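Local coordinates for glycosyl hyrolase, family 3 (Deinococcus radiodurans, PDB 3TEV), which probably hydrolyses O-glycosidic bonds, as a TIM-barrel member of glycosyl hydrolase family 3, at residues K33-A36 and A37-E41; T261-M264 and G265-A268; A268-N272 and Y273-E277; L293-R296 and E297-Q300. All coordinates share one frame; numbering follows the deposited sequence. Where two conformers were deposited one is given.

How the interactions relate
Four short local contacts show how helices of a TIM barrel are built and started. Interactions 2 and 3 adjoin, their centres about 8 Å apart, and share Ala268: the turn after strand 258-261 runs into helix 267-272 and on to helix 275-285. Interaction 4 starts the helix that follows strand 290-291. It meets 273-277 where Arg275 NH2 lies 2.6 Å from Leu293 O, a probable hydrogen bond, and meets 261-264 through Leu293 CD1 beside Ser263 OG. Interaction 1, on helix 33-42, reaches interaction 4 by a probable hydrogen bond of 3.0 Å between Tyr38 OH and Gln299 OE1, but its nearest atoms stay about 13 Å from interaction 2 and 10 Å from interaction 3.

Interaction 1. Residues K33-A36 and A37-E41; sequences KDTA and AYLRE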
ATOM      1  N   LYS A  33     -16.909  17.488 -11.390  1.00 50.56           N
ATOM      2  CA  LYS A  33     -18.162  16.717 -11.507  1.00 50.52           C
ATOM      3  C   LYS A  33     -18.036  15.354 -12.213  1.00 49.33           C
ATOM      4  O   LYS A  33     -18.641  14.373 -11.768  1.00 48.60           O
ATOM      5  CB  LYS A  33     -19.292  17.563 -12.131  1.00 51.68           C
ATOM      6  CG  LYS A  33     -18.991  18.107 -13.530  1.00 56.23           C
ATOM      7  CD  LYS A  33     -20.167  18.866 -14.193  1.00 61.61           C
ATOM      8  CE  LYS A  33     -19.680  19.474 -15.519  1.00 65.70           C
ATOM      9  NZ  LYS A  33     -20.670  20.367 -16.209  1.00 67.74           N
ATOM     10  N   ASP A  34     -17.255  15.285 -13.291  1.00 48.87           N
ATOM     11  CA  ASP A  34     -17.083  14.032 -14.036  1.00 48.00           C
ATOM     12  C   ASP A  34     -16.381  12.993 -13.179  1.00 45.80           C
ATOM     13  O   ASP A  34     -16.745  11.817 -13.187  1.00 45.48           O
ATOM     14  CB  ASP A  34     -16.348  14.247 -15.372  1.00 49.18           C
ATOM     15  CG  ASP A  34     -17.214  14.974 -16.427  1.00 53.56           C
ATOM     16  OD1 ASP A  34     -18.466  14.832 -16.421  1.00 58.69           O
ATOM     17  OD2 ASP A  34     -16.647  15.683 -17.294  1.00 57.01           O
ATOM     18  N   THR A  35     -15.402  13.432 -12.404  1.00 43.97           N
ATOM     19  CA  THR A  35     -14.707  12.537 -11.483  1.00 42.18           C
ATOM     20  C   THR A  35     -15.659  12.060 -10.386  1.00 40.97           C
ATOM     21  O   THR A  35     -15.672  10.875 -10.053  1.00 40.98           O
ATOM     22  CB  THR A  35     -13.432  13.196 -10.908  1.00 42.50           C
ATOM     23  OG1 THR A  35     -12.565  13.557 -11.997  1.00 43.89           O
ATOM     24  CG2 THR A  35     -12.684  12.259  -9.975  1.00 40.94           C
ATOM     25  N   ALA A  36     -16.477  12.966  -9.851  1.00 39.70           N
ATOM     26  CA  ALA A  36     -17.479  12.591  -8.857  1.00 38.30           C
ATOM     27  C   ALA A  36     -18.446  11.550  -9.438  1.00 38.14           C
ATOM     28  O   ALA A  36     -18.740  10.547  -8.783  1.00 38.15           O
ATOM     29  CB  ALA A  36     -18.245  13.814  -8.382  1.00 37.59           C
ATOM     30  N   ALA A  37     -18.932  11.798 -10.657  1.00 37.09           N
ATOM     31  CA  ALA A  37     -19.884  10.898 -11.307  1.00 37.24           C
ATOM     32  C   ALA A  37     -19.237   9.515 -11.482  1.00 36.78           C
ATOM     33  O   ALA A  37     -19.850   8.490 -11.239  1.00 36.90           O
ATOM     34  CB  ALA A  37     -20.338  11.470 -12.681  1.00 36.22           C
ATOM     35  N   TYR A  38     -17.969   9.515 -11.859  1.00 36.62           N
ATOM     36  CA  TYR A  38     -17.218   8.289 -12.080  1.00 36.18           C
ATOM     37  C   TYR A  38     -16.973   7.471 -10.785  1.00 34.93           C
ATOM     38  O   TYR A  38     -17.202   6.264 -10.772  1.00 33.70           O
ATOM     39  CB  TYR A  38     -15.914   8.684 -12.761  1.00 36.84           C
ATOM     40  CG  TYR A  38     -14.902   7.599 -12.925  1.00 38.76           C
ATOM     41  CD1 TYR A  38     -14.975   6.713 -14.003  1.00 40.17           C
ATOM     42  CD2 TYR A  38     -13.829   7.487 -12.034  1.00 40.20           C
ATOM     43  CE1 TYR A  38     -14.039   5.723 -14.176  1.00 41.99           C
ATOM     44  CE2 TYR A  38     -12.869   6.491 -12.201  1.00 42.12           C
ATOM     45  CZ  TYR A  38     -12.987   5.624 -13.283  1.00 43.24           C
ATOM     46  OH  TYR A  38     -12.048   4.655 -13.473  1.00 46.08           O
ATOM     47  N   LEU A  39     -16.519   8.119  -9.709  1.00 34.05           N
ATOM     48  CA  LEU A  39     -16.399   7.432  -8.422  1.00 34.55           C
ATOM     49  C   LEU A  39     -17.721   6.786  -7.984  1.00 35.57           C
ATOM     50  O   LEU A  39     -17.763   5.636  -7.537  1.00 35.23           O
ATOM     51  CB  LEU A  39     -15.934   8.397  -7.331  1.00 34.22           C
ATOM     52  CG  LEU A  39     -14.508   8.943  -7.462  1.00 34.03           C
ATOM     53  CD1 LEU A  39     -14.303  10.202  -6.603  1.00 32.03           C
ATOM     54  CD2 LEU A  39     -13.468   7.862  -7.142  1.00 33.71           C
ATOM     55  N   ARG A  40     -18.805   7.539  -8.129  1.00 36.95           N
ATOM     56  CA  ARG A  40     -20.101   7.098  -7.688  1.00 38.87           C
ATOM     57  C   ARG A  40     -20.577   5.943  -8.579  1.00 38.90           C
ATOM     58  O   ARG A  40     -21.004   4.901  -8.084  1.00 38.99           O
ATOM     59  CB  ARG A  40     -21.052   8.286  -7.742  1.00 40.04           C
ATOM     60  CG  ARG A  40     -22.120   8.264  -6.717  1.00 45.13           C
ATOM     61  CD  ARG A  40     -23.044   9.496  -6.853  1.00 50.74           C
ATOM     62  NE  ARG A  40     -22.631  10.667  -6.068  1.00 52.32           N
ATOM     63  CZ  ARG A  40     -22.753  10.750  -4.741  1.00 53.94           C
ATOM     64  NH1 ARG A  40     -23.225   9.717  -4.038  1.00 54.25           N
ATOM     65  NH2 ARG A  40     -22.381  11.853  -4.107  1.00 54.01           N
ATOM     66  N   GLU A  41     -20.453   6.115  -9.885  1.00 39.14           N
ATOM     67  CA  GLU A  41     -20.835   5.093 -10.870  1.00 40.35           C
ATOM     68  C   GLU A  41     -20.251   3.696 -10.591  1.00 39.34           C
ATOM     69  O   GLU A  41     -20.959   2.712 -10.701  1.00 39.14           O
ATOM     70  CB  GLU A  41     -20.421   5.554 -12.270  1.00 41.29           C
ATOM     71  CG  GLU A  41     -20.765   4.608 -13.391  1.00 46.15           C
ATOM     72  CD  GLU A  41     -20.653   5.259 -14.771  1.00 53.20           C
ATOM     73  OE1 GLU A  41     -19.732   6.095 -14.990  1.00 55.53           O
ATOM     74  OE2 GLU A  41     -21.497   4.924 -15.634  1.00 56.79           O
TER
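With CG turned anti to its carbonyl carbon (chi1 -67°), Leu39 lays its branch back along the helix toward Thr35. Leu39 CG comes to 3.4 Å from Thr35 O, and one methyl, CD1, passes 4.3 Å from Thr35 CG2. Tyr38 takes the other common choice: its CG stands opposite the backbone N (chi1 172°), which swings the phenol outward from the preceding turn. What stays behind is the root of the side chain, Tyr38 CB resting 3.3 Å from Asp34 O, while Thr35 O lies at the edge of the ring, near its plane. Beneath both runs a regular alpha-helical ladder in which Ala37, Tyr38, Leu39 and Arg40 each donate to the carbonyl four residues earlier. The bond from Leu39 N to Thr35 O, 2.9 Å long, is close to straight at 175°. Thr35 turns its hydroxyl away from this ladder, to Asp32 OD1 before the segment and to Arg296. Leu39 packs on Ile24 of strand 22-24 and on Leu67 and Val70 of helix 57-71, whereas Tyr38 leans over helix 296-309 in a cation-pi contact with Arg296. The helix thus occupies its place in the beta-alpha-beta unit of strands 22-24 and 46-49, with helices 57-71 and 296-309 as neighbours.

Interaction 2. Residues T261-M264 and G265-A268; sequences TDSM and GMQA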
ATOM      1  N   THR A 261      -1.405  -3.885  -3.448  1.00 36.66           N
ATOM      2  CA  THR A 261      -0.316  -4.022  -4.418  1.00 39.52           C
ATOM      3  C   THR A 261       0.354  -2.679  -4.610  1.00 41.93           C
ATOM      4  O   THR A 261      -0.325  -1.644  -4.542  1.00 43.56           O
ATOM      5  CB  THR A 261      -0.842  -4.305  -5.799  1.00 39.66           C
ATOM      6  OG1 THR A 261      -1.491  -3.097  -6.286  1.00 40.95           O
ATOM      7  CG2 THR A 261      -1.797  -5.479  -5.784  1.00 37.38           C
ATOM      8  N   ASP A 262       1.656  -2.665  -4.890  1.00 43.87           N
ATOM      9  CA  ASP A 262       2.285  -1.435  -5.369  1.00 45.89           C
ATOM     10  C   ASP A 262       1.590  -1.002  -6.678  1.00 47.15           C
ATOM     11  O   ASP A 262       0.850  -1.784  -7.304  1.00 46.58           O
ATOM     12  CB  ASP A 262       3.793  -1.662  -5.584  1.00 46.55           C
ATOM     13  CG  ASP A 262       4.621  -0.353  -5.569  1.00 48.89           C
ATOM     14  OD1 ASP A 262       4.052   0.746  -5.721  1.00 51.07           O
ATOM     15  OD2 ASP A 262       5.865  -0.435  -5.406  1.00 50.51           O
ATOM     16  N   SER A 263       1.824   0.241  -7.092  1.00 49.15           N
ATOM     17  CA  SER A 263       1.226   0.789  -8.317  1.00 51.64           C
ATOM     18  C   SER A 263       1.362  -0.151  -9.543  1.00 52.96           C
ATOM     19  O   SER A 263       2.480  -0.546  -9.904  1.00 52.15           O
ATOM     20  CB  SER A 263       1.880   2.138  -8.620  1.00 51.90           C
ATOM     21  OG  SER A 263       1.576   2.566  -9.944  1.00 54.24           O
HETATM   22  N   MSE A 264       0.250  -0.503 -10.192  1.00 55.14           N
HETATM   23  CA  MSE A 264       0.355  -1.420 -11.349  1.00 57.85           C
HETATM   24  C   MSE A 264       0.852  -0.743 -12.642  1.00 60.48           C
HETATM   25  O   MSE A 264       1.043  -1.415 -13.659  1.00 60.12           O
HETATM   26  CB  MSE A 264      -0.956  -2.171 -11.604  1.00 57.62           C
HETATM   27  CG  MSE A 264      -1.535  -2.897 -10.393  1.00 57.89           C
HETATM   28 SE   MSE A 264      -0.354  -4.244  -9.588  0.75 59.75          SE
HETATM   29  CE  MSE A 264      -0.254  -5.579 -11.011  1.00 54.99           C
ATOM     30  N   GLY A 265       1.053   0.578 -12.581  1.00 67.38           N
ATOM     31  CA  GLY A 265       1.547   1.387 -13.704  1.00 72.58           C
ATOM     32  C   GLY A 265       3.065   1.533 -13.808  1.00 75.78           C
ATOM     33  O   GLY A 265       3.575   2.283 -14.633  1.00 76.35           O
HETATM   34  N   MSE A 266       3.790   0.810 -12.973  1.00 77.70           N
HETATM   35  CA  MSE A 266       5.239   0.848 -13.022  1.00 80.52           C
HETATM   36  C   MSE A 266       5.774   0.011 -14.176  1.00 80.25           C
HETATM   37  O   MSE A 266       5.248  -1.069 -14.478  1.00 79.83           O
HETATM   38  CB  MSE A 266       5.830   0.447 -11.675  1.00 80.99           C
HETATM   39  CG  MSE A 266       5.688   1.571 -10.654  1.00 84.96           C
HETATM   40 SE   MSE A 266       5.959   0.967  -8.835  0.75 89.25          SE
HETATM   41  CE  MSE A 266       7.893   0.596  -8.918  1.00 88.34           C
ATOM     42  N   GLN A 267       6.810   0.544 -14.818  1.00 81.05           N
ATOM     43  CA  GLN A 267       7.265   0.095 -16.129  1.00 81.20           C
ATOM     44  C   GLN A 267       7.527  -1.408 -16.253  1.00 79.76           C
ATOM     45  O   GLN A 267       7.070  -2.037 -17.206  1.00 80.07           O
ATOM     46  CB  GLN A 267       8.499   0.891 -16.566  1.00 82.17           C
ATOM     47  CG  GLN A 267       8.720   0.897 -18.075  1.00 83.91           C
ATOM     48  CD  GLN A 267       9.868   1.808 -18.523  1.00 87.44           C
ATOM     49  OE1 GLN A 267      10.776   2.130 -17.748  1.00 86.38           O
ATOM     50  NE2 GLN A 267       9.830   2.215 -19.792  1.00 88.24           N
ATOM     51  N   ALA A 268       8.258  -1.981 -15.298  1.00 78.32           N
ATOM     52  CA  ALA A 268       8.632  -3.397 -15.372  1.00 75.98           C
ATOM     53  C   ALA A 268       7.414  -4.326 -15.405  1.00 74.21           C
ATOM     54  O   ALA A 268       7.407  -5.304 -16.150  1.00 73.92           O
ATOM     55  CB  ALA A 268       9.583  -3.774 -14.238  1.00 76.04           C
TER
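A type I beta turn runs from Ser263 to Met266, its two central residues, Met264 (-78°, -3°) and Gly265, having backbone angles near those of this turn type. The turn reverses the chain just before helix 267-272, and Met266 stands at the N-cap position. Inside it Ser263 OG accepts a weak bond of 3.3 Å from Gly265 N, in the manner of an ST turn; the hydroxyl reaches there because it sits anti to the backbone N. Selenomethionine at Met266 reaches back to Asp262, its SE lying 3.7 Å from Asp262 OD1 and equally far from Asp262 OD2. The two side chains meet at about a right angle, selenium against carboxylate, while the same OD1 receives Ser263 N at 2.7 Å on its anti side, 25° out of the carboxylate plane. Without the carboxylate, as with an alanine here, Ser263 N would probably lose this acceptor and the selenium the group it rests against. One residue earlier, Thr261 OG1 donates to Asp262 O at 2.9 Å. Met264 lies against Ala278 of helix 275-285 and Val290 of strand 290-291, and Ser263 O accepts from His226. The turn thus leads from strand 258-261 into helix 267-272, in touch with strand 290-291 and helix 275-285.

Interaction 3. Residues A268-N272 and Y273-E277; sequences AIDAN and YGRGE
Tyr273 N donates to Ile269 O at 2.9 Å, and although the N-H is bent (138°), the nitrogen lies almost on the extension of the C=O bond. Asn272 N, at the same distance, is a second donor to Ile269 O, so one carbonyl is gripped by two successive amides. Further along, Gly274 N gives its hydrogen to Glu277 OE1 over 2.9 Å, meeting the carboxylate on its anti side. Asp270 and Arg275 are also drawn together, but less directly: Asp270 OD1 touches Arg275 CD at 3.3 Å and remains 4.2 Å from Arg275 NH1, beyond a salt bridge, with the two flat groups 78° apart. The guanidinium has its stronger partner in Leu293 O. Bends at chi2 and chi3 curl the arginine back toward the aspartate. Outward from these polar contacts the phenol ring takes over. Asn272 O lies over one face of the Tyr273 ring, Ile269 O sits in its plane at an edge, and Ile269 CD1 packs 3.9 Å from Tyr273 CD2. Pro237 and Leu240 touch the same tyrosine. Two helices joined by a short link are the motif here: Gly274 is the N-cap of helix 275-285, and Glu277, three residues on, supplies the half of a capping box that a glycine N-cap still permits.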
ATOM      1  N   ALA A 268       8.258  -1.981 -15.298  1.00 78.32           N
ATOM      2  CA  ALA A 268       8.632  -3.397 -15.372  1.00 75.98           C
ATOM      3  C   ALA A 268       7.414  -4.326 -15.405  1.00 74.21           C
ATOM      4  O   ALA A 268       7.407  -5.304 -16.150  1.00 73.92           O
ATOM      5  CB  ALA A 268       9.583  -3.774 -14.238  1.00 76.04           C
ATOM      6  N   ILE A 269       6.391  -4.018 -14.606  1.00 71.90           N
ATOM      7  CA  ILE A 269       5.143  -4.782 -14.644  1.00 69.48           C
ATOM      8  C   ILE A 269       4.434  -4.552 -15.975  1.00 68.68           C
ATOM      9  O   ILE A 269       4.019  -5.500 -16.662  1.00 67.95           O
ATOM     10  CB  ILE A 269       4.201  -4.407 -13.473  1.00 69.36           C
ATOM     11  CG1 ILE A 269       4.589  -5.180 -12.215  1.00 68.67           C
ATOM     12  CG2 ILE A 269       2.721  -4.674 -13.835  1.00 69.65           C
ATOM     13  CD1 ILE A 269       4.053  -6.607 -12.148  1.00 67.34           C
ATOM     14  N   ASP A 270       4.325  -3.279 -16.331  1.00 68.35           N
ATOM     15  CA  ASP A 270       3.601  -2.856 -17.511  1.00 68.49           C
ATOM     16  C   ASP A 270       4.154  -3.515 -18.777  1.00 68.19           C
ATOM     17  O   ASP A 270       3.396  -3.812 -19.704  1.00 68.91           O
ATOM     18  CB  ASP A 270       3.673  -1.330 -17.621  1.00 69.65           C
ATOM     19  CG  ASP A 270       2.465  -0.731 -18.286  1.00 70.41           C
ATOM     20  OD1 ASP A 270       1.327  -1.233 -18.097  1.00 70.42           O
ATOM     21  OD2 ASP A 270       2.669   0.271 -18.987  1.00 71.44           O
ATOM     22  N   ALA A 271       5.468  -3.752 -18.796  1.00 66.66           N
ATOM     23  CA  ALA A 271       6.127  -4.350 -19.944  1.00 66.14           C
ATOM     24  C   ALA A 271       5.958  -5.859 -19.992  1.00 64.88           C
ATOM     25  O   ALA A 271       6.194  -6.479 -21.029  1.00 65.94           O
ATOM     26  CB  ALA A 271       7.628  -3.980 -19.967  1.00 65.80           C
ATOM     27  N   ASN A 272       5.581  -6.451 -18.869  1.00 62.44           N
ATOM     28  CA  ASN A 272       5.546  -7.911 -18.743  1.00 60.84           C
ATOM     29  C   ASN A 272       4.146  -8.536 -18.640  1.00 59.25           C
ATOM     30  O   ASN A 272       3.987  -9.736 -18.894  1.00 58.75           O
ATOM     31  CB  ASN A 272       6.450  -8.363 -17.586  1.00 60.69           C
ATOM     32  CG  ASN A 272       7.937  -8.173 -17.897  1.00 61.91           C
ATOM     33  OD1 ASN A 272       8.542  -8.974 -18.612  1.00 65.34           O
ATOM     34  ND2 ASN A 272       8.527  -7.111 -17.362  1.00 60.52           N
ATOM     35  N   TYR A 273       3.146  -7.713 -18.292  1.00 56.91           N
ATOM     36  CA  TYR A 273       1.766  -8.157 -18.083  1.00 55.19           C
ATOM     37  C   TYR A 273       0.776  -7.144 -18.683  1.00 55.48           C
ATOM     38  O   TYR A 273       1.112  -5.969 -18.880  1.00 54.79           O
ATOM     39  CB  TYR A 273       1.475  -8.313 -16.579  1.00 53.91           C
ATOM     40  CG  TYR A 273       2.409  -9.258 -15.847  1.00 53.18           C
ATOM     41  CD1 TYR A 273       2.079 -10.614 -15.671  1.00 52.78           C
ATOM     42  CD2 TYR A 273       3.627  -8.801 -15.326  1.00 52.15           C
ATOM     43  CE1 TYR A 273       2.942 -11.492 -15.012  1.00 53.28           C
ATOM     44  CE2 TYR A 273       4.519  -9.675 -14.666  1.00 52.91           C
ATOM     45  CZ  TYR A 273       4.167 -11.019 -14.512  1.00 53.70           C
ATOM     46  OH  TYR A 273       5.037 -11.867 -13.860  1.00 53.88           O
ATOM     47  N   GLY A 274      -0.440  -7.608 -18.980  1.00 55.73           N
ATOM     48  CA  GLY A 274      -1.565  -6.710 -19.248  1.00 56.69           C
ATOM     49  C   GLY A 274      -2.119  -6.149 -17.937  1.00 56.06           C
ATOM     50  O   GLY A 274      -2.055  -6.812 -16.911  1.00 55.25           O
ATOM     51  N   ARG A 275      -2.656  -4.934 -17.963  1.00 56.34           N
ATOM     52  CA  ARG A 275      -3.119  -4.282 -16.742  1.00 55.48           C
ATOM     53  C   ARG A 275      -4.167  -5.139 -16.019  1.00 52.90           C
ATOM     54  O   ARG A 275      -3.972  -5.520 -14.867  1.00 51.70           O
ATOM     55  CB  ARG A 275      -3.651  -2.867 -17.023  1.00 57.41           C
ATOM     56  CG  ARG A 275      -2.614  -1.867 -17.577  1.00 60.20           C
ATOM     57  CD  ARG A 275      -1.546  -1.442 -16.532  1.00 61.93           C
ATOM     58  NE  ARG A 275      -2.163  -0.740 -15.405  1.00 62.08           N
ATOM     59  CZ  ARG A 275      -1.970   0.545 -15.084  1.00 61.13           C
ATOM     60  NH1 ARG A 275      -1.121   1.310 -15.801  1.00 59.89           N
ATOM     61  NH2 ARG A 275      -2.620   1.050 -14.020  1.00 57.91           N
ATOM     62  N   GLY A 276      -5.254  -5.464 -16.715  1.00 49.47           N
ATOM     63  CA  GLY A 276      -6.348  -6.222 -16.132  1.00 46.25           C
ATOM     64  C   GLY A 276      -5.973  -7.612 -15.650  1.00 44.79           C
ATOM     65  O   GLY A 276      -6.344  -8.006 -14.545  1.00 44.01           O
ATOM     66  N   GLU A 277      -5.241  -8.348 -16.478  1.00 44.40           N
ATOM     67  CA  GLU A 277      -4.669  -9.633 -16.086  1.00 45.38           C
ATOM     68  C   GLU A 277      -3.862  -9.525 -14.773  1.00 43.85           C
ATOM     69  O   GLU A 277      -4.061 -10.311 -13.857  1.00 44.80           O
ATOM     70  CB  GLU A 277      -3.813 -10.200 -17.245  1.00 47.10           C
ATOM     71  CG  GLU A 277      -2.552 -10.984 -16.835  1.00 52.94           C
ATOM     72  CD  GLU A 277      -1.615 -11.304 -18.007  1.00 61.82           C
ATOM     73  OE1 GLU A 277      -0.856 -10.409 -18.470  1.00 64.08           O
ATOM     74  OE2 GLU A 277      -1.627 -12.473 -18.464  1.00 66.32           O
TER

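Interaction 4. Residues L293-R296 and E297-Q300; sequences LGRR and EVQQ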
ATOM      1  N   LEU A 293      -3.485   2.832 -10.929  1.00 38.95           N
ATOM      2  CA  LEU A 293      -3.173   4.235 -11.180  1.00 39.31           C
ATOM      3  C   LEU A 293      -3.033   4.496 -12.667  1.00 40.49           C
ATOM      4  O   LEU A 293      -2.628   3.612 -13.428  1.00 40.94           O
ATOM      5  CB  LEU A 293      -1.883   4.639 -10.475  1.00 39.10           C
ATOM      6  CG  LEU A 293      -1.736   4.348  -8.969  1.00 38.32           C
ATOM      7  CD1 LEU A 293      -0.472   5.037  -8.453  1.00 38.56           C
ATOM      8  CD2 LEU A 293      -2.960   4.751  -8.134  1.00 35.32           C
ATOM      9  N   GLY A 294      -3.363   5.710 -13.085  1.00 41.19           N
ATOM     10  CA  GLY A 294      -3.189   6.100 -14.487  1.00 42.05           C
ATOM     11  C   GLY A 294      -4.430   6.776 -15.012  1.00 42.59           C
ATOM     12  O   GLY A 294      -5.356   7.068 -14.245  1.00 42.64           O
ATOM     13  N   ARG A 295      -4.462   7.013 -16.319  0.50 42.68           N
ATOM     14  CA  ARG A 295      -5.576   7.701 -16.946  0.50 43.05           C
ATOM     15  C   ARG A 295      -6.848   6.857 -16.858  0.50 43.08           C
ATOM     16  O   ARG A 295      -6.788   5.645 -16.604  0.50 42.31           O
ATOM     17  CB  ARG A 295      -5.242   8.008 -18.402  0.50 43.21           C
ATOM     18  CG  ARG A 295      -5.218   6.776 -19.264  0.50 42.79           C
ATOM     19  CD  ARG A 295      -4.531   7.042 -20.582  0.50 44.75           C
ATOM     20  NE  ARG A 295      -4.174   5.791 -21.234  0.50 43.31           N
ATOM     21  CZ  ARG A 295      -4.670   5.422 -22.402  0.50 44.64           C
ATOM     22  NH1 ARG A 295      -5.526   6.229 -23.029  0.50 44.36           N
ATOM     23  NH2 ARG A 295      -4.300   4.267 -22.947  0.50 45.47           N
ATOM     24  N   ARG A 296      -7.992   7.505 -17.076  1.00 43.74           N
ATOM     25  CA  ARG A 296      -9.300   6.850 -16.926  1.00 44.87           C
ATOM     26  C   ARG A 296      -9.422   5.554 -17.737  1.00 45.29           C
ATOM     27  O   ARG A 296      -9.914   4.552 -17.211  1.00 44.89           O
ATOM     28  CB  ARG A 296     -10.466   7.819 -17.213  1.00 45.67           C
ATOM     29  CG  ARG A 296     -11.875   7.328 -16.713  1.00 47.71           C
ATOM     30  CD  ARG A 296     -12.756   8.509 -16.167  1.00 52.11           C
ATOM     31  NE  ARG A 296     -12.121   9.175 -15.017  1.00 54.22           N
ATOM     32  CZ  ARG A 296     -12.418  10.394 -14.548  1.00 54.32           C
ATOM     33  NH1 ARG A 296     -13.378  11.133 -15.108  1.00 53.12           N
ATOM     34  NH2 ARG A 296     -11.741  10.877 -13.496  1.00 53.22           N
ATOM     35  N   GLU A 297      -8.919   5.567 -18.974  1.00 45.50           N
ATOM     36  CA  GLU A 297      -8.937   4.384 -19.833  1.00 46.64           C
ATOM     37  C   GLU A 297      -8.231   3.169 -19.241  1.00 45.64           C
ATOM     38  O   GLU A 297      -8.759   2.049 -19.338  1.00 45.86           O
ATOM     39  CB  GLU A 297      -8.350   4.678 -21.218  1.00 47.65           C
ATOM     40  CG  GLU A 297      -9.176   5.663 -22.070  1.00 53.03           C
ATOM     41  CD  GLU A 297      -8.817   7.150 -21.858  1.00 57.31           C
ATOM     42  OE1 GLU A 297      -8.087   7.522 -20.899  1.00 57.94           O
ATOM     43  OE2 GLU A 297      -9.284   7.958 -22.683  1.00 61.00           O
ATOM     44  N   VAL A 298      -7.055   3.348 -18.636  1.00 43.83           N
ATOM     45  CA  VAL A 298      -6.442   2.184 -17.988  1.00 42.62           C
ATOM     46  C   VAL A 298      -7.187   1.745 -16.736  1.00 41.45           C
ATOM     47  O   VAL A 298      -7.244   0.558 -16.449  1.00 41.68           O
ATOM     48  CB  VAL A 298      -4.884   2.265 -17.770  1.00 42.91           C
ATOM     49  CG1 VAL A 298      -4.210   2.762 -19.023  1.00 42.76           C
ATOM     50  CG2 VAL A 298      -4.484   3.102 -16.546  1.00 42.13           C
ATOM     51  N   GLN A 299      -7.763   2.691 -16.001  1.00 40.39           N
ATOM     52  CA  GLN A 299      -8.570   2.351 -14.822  1.00 39.77           C
ATOM     53  C   GLN A 299      -9.793   1.532 -15.254  1.00 40.27           C
ATOM     54  O   GLN A 299     -10.121   0.507 -14.629  1.00 39.58           O
ATOM     55  CB  GLN A 299      -8.987   3.598 -14.027  1.00 39.02           C
ATOM     56  CG  GLN A 299      -7.818   4.358 -13.365  1.00 39.20           C
ATOM     57  CD  GLN A 299      -8.251   5.639 -12.660  1.00 40.44           C
ATOM     58  OE1 GLN A 299      -9.437   5.945 -12.593  1.00 44.32           O
ATOM     59  NE2 GLN A 299      -7.298   6.383 -12.121  1.00 39.10           N
ATOM     60  N   GLN A 300     -10.429   1.977 -16.344  1.00 40.96           N
ATOM     61  CA  GLN A 300     -11.589   1.309 -16.922  1.00 42.27           C
ATOM     62  C   GLN A 300     -11.256  -0.108 -17.378  1.00 42.13           C
ATOM     63  O   GLN A 300     -12.044  -1.038 -17.148  1.00 42.86           O
ATOM     64  CB  GLN A 300     -12.208   2.137 -18.065  1.00 42.94           C
ATOM     65  CG  GLN A 300     -12.990   3.358 -17.553  1.00 46.50           C
ATOM     66  CD  GLN A 300     -13.523   4.279 -18.659  1.00 52.78           C
ATOM     67  OE1 GLN A 300     -12.909   4.431 -19.731  1.00 56.59           O
ATOM     68  NE2 GLN A 300     -14.672   4.916 -18.394  1.00 53.64           N
TER
HETATM   69  O   HOH W   1     -10.145   8.700 -13.086  1.00 62.76           O
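Val298 lays its CG2 methyl over the bend of the preceding loop, 3.4 Å from Arg295 O and close to Leu293 O and Gly294 CA. Chi1 of -46° places this methyl between the backbone N and the carbonyl carbon. A side chain on Gly294 would clash with it, and the backbone angles of that residue themselves call for glycine. Arg295 is the N-cap of helix 296-309, after the eighth barrel strand, and Arg295 O accepts Gln299 N in the first helical turn. In the conformer given, one of two deposited, the guanidinium of Arg295 has Glu297 CB over one face, and Arg295 NH1 lies 3.6 Å from Glu297 OE1 in a long salt bridge. Gln299 reaches the other way, extended beyond CG: its OE1 accepts from a water 2.9 Å off; this water, in the plane of the Arg296 guanidinium at its edge, accepts from Arg296 NH2 at 2.7 Å. Gln299 NE2 donates to Asp25 O. A leucine at Gln299 would probably leave the water without its acceptor, Tyr38 OH without its probable partner and the carbonyl of Asp25 without this donor. Beyond it, Gln300 crosses Arg296 obliquely, Gln300 CD 4.0 Å from Arg296 CG.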